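Local atomic coordinates of pyruvate kinase (Cryptosporidium parvum, PDB entry 4DRS), a protein that probably catalyses the last step of glycolysis, the transfer of a phosphoryl group from phosphoenolpyruvate to ADP that yields pyruvate and ATP. Residues N76-G80 and K111-R116; H85-L89 and F224-L230. All coordinates share one frame; numbering follows the deposited sequence.

Contact 1 (N76-G80 and K111-R116); sequences NFSHG and KGPEIR. With ACT (acetate ion), chain H; ACT (acetate ion), chain G.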
loop_
_atom_site.group_PDB
_atom_site.type_symbol
_atom_site.label_atom_id
_atom_site.label_comp_id
_atom_site.label_asym_id
_atom_site.label_seq_id
_atom_site.Cartn_x
_atom_site.Cartn_y
_atom_site.Cartn_z
ATOM N N ASN A 76 -6.985 15.110 43.433
ATOM C CA ASN A 76 -5.565 15.018 43.727
ATOM C C ASN A 76 -5.334 14.891 45.229
ATOM O O ASN A 76 -5.441 15.871 45.964
ATOM C CB ASN A 76 -4.829 16.239 43.173
ATOM C CG ASN A 76 -3.321 16.074 43.198
ATOM O OD1 ASN A 76 -2.793 15.169 43.847
ATOM N ND2 ASN A 76 -2.620 16.954 42.493
ATOM N N PHE A 77 -5.006 13.686 45.682
ATOM C CA PHE A 77 -4.815 13.438 47.116
ATOM C C PHE A 77 -3.450 13.898 47.647
ATOM O O PHE A 77 -3.073 13.587 48.776
ATOM C CB PHE A 77 -5.126 11.977 47.472
ATOM C CG PHE A 77 -6.572 11.736 47.850
ATOM C CD1 PHE A 77 -6.893 11.124 49.058
ATOM C CD2 PHE A 77 -7.613 12.132 47.008
ATOM C CE1 PHE A 77 -8.218 10.901 49.415
ATOM C CE2 PHE A 77 -8.939 11.920 47.363
ATOM C CZ PHE A 77 -9.243 11.301 48.565
ATOM N N SER A 78 -2.725 14.655 46.828
ATOM C CA SER A 78 -1.578 15.420 47.307
ATOM C C SER A 78 -2.053 16.642 48.095
ATOM O O SER A 78 -1.290 17.225 48.866
ATOM C CB SER A 78 -0.693 15.863 46.141
ATOM O OG SER A 78 0.050 14.778 45.620
ATOM N N HIS A 79 -3.318 17.016 47.897
ATOM C CA HIS A 79 -3.894 18.212 48.517
ATOM C C HIS A 79 -5.162 17.901 49.257
ATOM O O HIS A 79 -5.755 16.840 49.066
ATOM C CB HIS A 79 -4.152 19.289 47.464
ATOM C CG HIS A 79 -2.950 19.598 46.601
ATOM N ND1 HIS A 79 -1.803 20.092 47.105
ATOM C CD2 HIS A 79 -2.748 19.458 45.228
ATOM C CE1 HIS A 79 -0.913 20.258 46.109
ATOM N NE2 HIS A 79 -1.493 19.872 44.962
ATOM N N GLY A 80 -5.576 18.828 50.119
ATOM C CA GLY A 80 -6.815 18.699 50.892
ATOM C C GLY A 80 -6.739 17.708 52.040
ATOM O O GLY A 80 -5.703 17.078 52.270
ATOM N N LYS A 111 -1.247 10.439 46.415
ATOM C CA LYS A 111 -0.140 11.311 46.786
ATOM C C LYS A 111 1.200 10.694 46.357
ATOM O O LYS A 111 2.037 11.372 45.769
ATOM C CB LYS A 111 -0.162 11.569 48.296
ATOM C CG LYS A 111 0.883 12.556 48.783
ATOM C CD LYS A 111 0.750 12.807 50.276
ATOM C CE LYS A 111 1.797 13.800 50.759
ATOM N NZ LYS A 111 1.474 14.307 52.123
ATOM N N GLY A 112 1.389 9.410 46.648
ATOM C CA GLY A 112 2.602 8.706 46.261
ATOM C C GLY A 112 3.855 9.156 47.002
ATOM O O GLY A 112 3.774 9.902 47.983
ATOM N N PRO A 113 5.032 8.707 46.531
ATOM C CA PRO A 113 6.292 8.974 47.220
ATOM C C PRO A 113 6.840 10.372 46.933
ATOM O O PRO A 113 7.898 10.507 46.316
ATOM C CB PRO A 113 7.226 7.901 46.656
ATOM C CG PRO A 113 6.710 7.640 45.284
ATOM C CD PRO A 113 5.225 7.889 45.317
ATOM N N GLU A 114 6.128 11.401 47.385
ATOM C CA GLU A 114 6.567 12.780 47.190
ATOM C C GLU A 114 7.182 13.379 48.451
ATOM O O GLU A 114 6.880 12.954 49.565
ATOM C CB GLU A 114 5.417 13.657 46.671
ATOM C CG GLU A 114 4.219 13.779 47.601
ATOM C CD GLU A 114 3.183 14.782 47.113
ATOM O OE1 GLU A 114 2.836 14.780 45.911
ATOM O OE2 GLU A 114 2.701 15.577 47.945
ATOM N N ILE A 115 8.062 14.357 48.256
ATOM C CA ILE A 115 8.661 15.106 49.355
ATOM C C ILE A 115 8.139 16.538 49.306
ATOM O O ILE A 115 8.225 17.204 48.269
ATOM C CB ILE A 115 10.207 15.115 49.277
ATOM C CG1 ILE A 115 10.756 13.691 49.133
ATOM C CG2 ILE A 115 10.799 15.796 50.506
ATOM C CD1 ILE A 115 12.148 13.623 48.537
ATOM N N ARG A 116 7.592 17.005 50.423
ATOM C CA ARG A 116 7.094 18.374 50.498
ATOM C C ARG A 116 7.712 19.153 51.656
ATOM O O ARG A 116 8.193 18.563 52.629
ATOM C CB ARG A 116 5.558 18.400 50.569
ATOM C CG ARG A 116 4.878 18.015 49.261
ATOM C CD ARG A 116 3.466 18.575 49.163
ATOM N NE ARG A 116 2.800 18.189 47.915
ATOM C CZ ARG A 116 2.918 18.832 46.754
ATOM N NH1 ARG A 116 3.684 19.911 46.649
ATOM N NH2 ARG A 116 2.266 18.393 45.687
HETATM C C ACT H . -3.053 21.593 50.209
HETATM O O ACT H . -2.523 20.607 50.766
HETATM O OXT ACT H . -2.475 22.236 49.306
HETATM C CH3 ACT H . -4.428 22.014 50.638
HETATM C C ACT G . -3.309 19.641 40.270
HETATM O O ACT G . -2.515 18.682 40.173
HETATM O OXT ACT G . -3.498 20.422 39.321
HETATM C CH3 ACT G . -4.063 19.872 41.551
#

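Contact 2 (H85-L89 and F224-L230); sequences HFKTL and FALKYNL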
loop_
_atom_site.group_PDB
_atom_site.type_symbol
_atom_site.label_atom_id
_atom_site.label_comp_id
_atom_site.label_asym_id
_atom_site.label_seq_id
_atom_site.Cartn_x
_atom_site.Cartn_y
_atom_site.Cartn_z
ATOM N N HIS A 85 -12.123 16.259 50.730
ATOM C CA HIS A 85 -12.289 15.226 49.705
ATOM C C HIS A 85 -13.690 14.683 49.676
ATOM O O HIS A 85 -14.277 14.526 48.602
ATOM C CB HIS A 85 -11.289 14.088 49.908
ATOM C CG HIS A 85 -9.842 14.510 49.777
ATOM N ND1 HIS A 85 -8.871 14.030 50.583
ATOM C CD2 HIS A 85 -9.220 15.404 48.905
ATOM C CE1 HIS A 85 -7.692 14.580 50.243
ATOM N NE2 HIS A 85 -7.907 15.425 49.220
ATOM N N PHE A 86 -14.236 14.408 50.862
ATOM C CA PHE A 86 -15.585 13.859 51.000
ATOM C C PHE A 86 -16.670 14.821 50.499
ATOM O O PHE A 86 -17.591 14.402 49.793
ATOM C CB PHE A 86 -15.858 13.430 52.448
ATOM C CG PHE A 86 -17.181 12.743 52.637
ATOM C CD1 PHE A 86 -17.345 11.408 52.277
ATOM C CD2 PHE A 86 -18.268 13.431 53.169
ATOM C CE1 PHE A 86 -18.568 10.773 52.442
ATOM C CE2 PHE A 86 -19.496 12.802 53.334
ATOM C CZ PHE A 86 -19.646 11.471 52.970
ATOM N N LYS A 87 -16.555 16.097 50.866
ATOM C CA LYS A 87 -17.481 17.132 50.396
ATOM C C LYS A 87 -17.451 17.231 48.872
ATOM O O LYS A 87 -18.504 17.256 48.224
ATOM C CB LYS A 87 -17.148 18.499 51.006
ATOM C CG LYS A 87 -17.516 18.662 52.472
ATOM C CD LYS A 87 -17.189 20.069 52.967
ATOM C CE LYS A 87 -17.416 20.210 54.464
ATOM N NZ LYS A 87 -17.040 21.568 54.945
ATOM N N THR A 88 -16.238 17.286 48.317
ATOM C CA THR A 88 -16.032 17.328 46.872
ATOM C C THR A 88 -16.751 16.157 46.185
ATOM O O THR A 88 -17.447 16.339 45.185
ATOM C CB THR A 88 -14.524 17.304 46.519
ATOM O OG1 THR A 88 -13.848 18.367 47.200
ATOM C CG2 THR A 88 -14.315 17.469 45.022
ATOM N N LEU A 89 -16.579 14.964 46.745
ATOM C CA LEU A 89 -17.206 13.760 46.227
ATOM C C LEU A 89 -18.732 13.869 46.200
ATOM O O LEU A 89 -19.367 13.494 45.214
ATOM C CB LEU A 89 -16.771 12.545 47.051
ATOM C CG LEU A 89 -17.361 11.177 46.695
ATOM C CD1 LEU A 89 -17.028 10.776 45.267
ATOM C CD2 LEU A 89 -16.848 10.137 47.674
ATOM N N PHE A 224 -11.155 5.294 51.007
ATOM C CA PHE A 224 -11.833 6.295 50.195
ATOM C C PHE A 224 -12.290 5.733 48.846
ATOM O O PHE A 224 -13.491 5.663 48.584
ATOM C CB PHE A 224 -10.980 7.554 50.030
ATOM C CG PHE A 224 -11.776 8.774 49.681
ATOM C CD1 PHE A 224 -12.130 9.691 50.668
ATOM C CD2 PHE A 224 -12.192 9.002 48.372
ATOM C CE1 PHE A 224 -12.875 10.818 50.352
ATOM C CE2 PHE A 224 -12.937 10.129 48.052
ATOM C CZ PHE A 224 -13.275 11.040 49.042
ATOM N N ALA A 225 -11.335 5.319 48.011
ATOM C CA ALA A 225 -11.633 4.769 46.681
ATOM C C ALA A 225 -12.529 3.531 46.729
ATOM O O ALA A 225 -13.543 3.470 46.041
ATOM C CB ALA A 225 -10.348 4.473 45.919
ATOM N N LEU A 226 -12.166 2.550 47.547
ATOM C CA LEU A 226 -12.976 1.348 47.659
ATOM C C LEU A 226 -14.227 1.618 48.481
ATOM O O LEU A 226 -15.334 1.236 48.083
ATOM C CB LEU A 226 -12.169 0.190 48.246
ATOM C CG LEU A 226 -10.992 -0.308 47.395
ATOM C CD1 LEU A 226 -10.295 -1.481 48.065
ATOM C CD2 LEU A 226 -11.461 -0.686 45.993
ATOM N N LYS A 227 -14.044 2.297 49.613
ATOM C CA LYS A 227 -15.131 2.591 50.538
ATOM C C LYS A 227 -16.277 3.334 49.850
ATOM O O LYS A 227 -17.438 2.946 49.983
ATOM C CB LYS A 227 -14.611 3.389 51.739
ATOM C CG LYS A 227 -15.637 3.581 52.846
ATOM C CD LYS A 227 -15.087 4.421 53.988
ATOM C CE LYS A 227 -16.189 4.773 54.975
ATOM N NZ LYS A 227 -15.652 5.319 56.254
ATOM N N TYR A 228 -15.948 4.384 49.105
ATOM C CA TYR A 228 -16.967 5.192 48.441
ATOM C C TYR A 228 -17.211 4.808 46.981
ATOM O O TYR A 228 -17.872 5.548 46.247
ATOM C CB TYR A 228 -16.650 6.685 48.575
ATOM C CG TYR A 228 -16.518 7.136 50.010
ATOM C CD1 TYR A 228 -17.513 6.843 50.946
ATOM C CD2 TYR A 228 -15.399 7.846 50.437
ATOM C CE1 TYR A 228 -17.396 7.246 52.265
ATOM C CE2 TYR A 228 -15.272 8.256 51.756
ATOM C CZ TYR A 228 -16.273 7.954 52.663
ATOM O OH TYR A 228 -16.155 8.353 53.970
ATOM N N ASN A 229 -16.682 3.656 46.568
ATOM C CA ASN A 229 -16.982 3.092 45.251
ATOM C C ASN A 229 -16.542 3.992 44.073
ATOM O O ASN A 229 -17.315 4.252 43.147
ATOM C CB ASN A 229 -18.482 2.759 45.169
ATOM C CG ASN A 229 -18.821 1.820 44.029
ATOM O OD1 ASN A 229 -17.961 1.106 43.520
ATOM N ND2 ASN A 229 -20.088 1.812 43.628
ATOM N N LEU A 230 -15.303 4.471 44.121
ATOM C CA LEU A 230 -14.748 5.269 43.031
ATOM C C LEU A 230 -14.419 4.402 41.805
ATOM O O LEU A 230 -14.444 3.177 41.880
ATOM C CB LEU A 230 -13.535 6.086 43.506
ATOM C CG LEU A 230 -13.830 7.473 44.108
ATOM C CD1 LEU A 230 -14.670 7.389 45.374
ATOM C CD2 LEU A 230 -12.548 8.245 44.380
#

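Contact 1 (N76-G80 and K111-R116)
Ser78 touches three residues of the loop 111-116, with Lys111 to one side of its hydroxyl, Glu114 as the acceptor about a right angle away and Arg116 NH2 near its CB. The hydroxyl donates to the carboxylate: Ser78 OG lies 2.8 Å from Glu114 OE1, and it approaches from above the carboxylate plane, 44° out of it. On the Ser78 side, OG is anti to the carbonyl carbon and beside the backbone N (chi1 -74°), which turns it to the neighbouring loop. Lys111 makes the second large contact through the root of its side chain. Its CB packs 3.6 Å from Phe77 O, while CG lies beside the serine hydroxyl; beyond CG the chain is fully extended and carries the ammonium group away from the 76-80 turn.

Arg116 comes third. His79 CE1 lies over one face of its guanidinium, 3.7 Å from Arg116 NH2, and the two side chains cross at about a right angle with their planes 40° apart; Ser78 CB sits at the guanidinium edge. The same group is tied to its own loop, since Arg116 NE and Glu114 OE2 form a salt bridge of 2.6 Å, although as a hydrogen bond it is weak. Arg116 NH1 is held separately by the carbonyl of Arg198. Within the turn, Asn76 OD1 accepts from Ser78 N at 3.0 Å, an Asx turn overlapping the type I turn 76-79.

Asn76, His79 and Arg116 bind ADP; no nucleotide is bound in this chain, and two acetate ions, probably from the crystallisation liquor, make weak hydrogen bonds to Asn76 ND2 and His79 ND1. Glu114 is thus shared by a serine of one barrel loop and an arginine of the next; it links the arginine to the turn, and its carboxylate would partly offset the positive charge beside the nucleotide site.

Contact 2 (H85-L89 and F224-L230)
Leu89 and the ring of Phe224 form the close-packed inner part of the contact between helix 82-97 and the end of helix 215-226. One methyl of the leucine does most of the work: Leu89 CD2 sits 3.6 Å from Tyr228 CB and also touches CE2 of Phe224, while CD1 reaches Leu230 CD1 at 4.1 Å. The Phe224 ring points its far rim at the first turn of the opposing helix, where CE1 lies 3.7 Å from His85 CB and CZ the same distance from His85 O; Phe86 N lies in the ring plane at the edge. On its own side, Tyr228 CD2 rests over the centre of one face of Phe224. Toward the barrel, Leu108 and Leu75 touch Phe224 and Ile106 touches Leu89.

Phe86 and Tyr228, both partly exposed, make up the outer side. With CG anti to the backbone N (chi1 -175°), Phe86 swings its ring toward the tyrosine, and CE1 settles over one face of it. The two rings are oblique, their centroids 5.2 Å apart and planes at 55°, and Phe86 CD1 and CE1 both lie 3.6 Å from Tyr228 CZ. No hydrogen bond crosses between the segments, although Tyr228 O accepts one from Arg93, farther along helix 82-97.

Asn229, with positive phi, is the C-prime residue of a Schellman motif: Leu230 N bonds to Ala225 O and Asn229 N to Leu226 O. The chain then enters strand 232-235. Here helices 82-97 and 215-226 lie against strands 72-76 and 105-109 of the closed eight-stranded parallel barrel, in the outer helical layer of pyruvate kinase's TIM-barrel domain.

How the contacts relate
Contacts 1 and 2 have centres about 17 Å apart, and their segments alternate along the chain: contact 1 lies in loops that follow strands 72-76 and 105-109, at the nucleotide site, and contact 2 between helices 82-97 and 215-226. The turn 76-80 runs almost directly into helix 82-97, and the junction is tight: His85 NE2 lies 2.6 Å from His79 O, a probable hydrogen bond to the backbone of an ADP-binding residue. Phe77 bridges the rest. Its ring stacks on that of His85 and meets Phe224 edge-to-face, with Phe77 CZ 3.7 Å from Phe224 CD2. The buried packing of contact 2 is thus joined through Phe77 and His85 to the turn that carries Asn76 and His79.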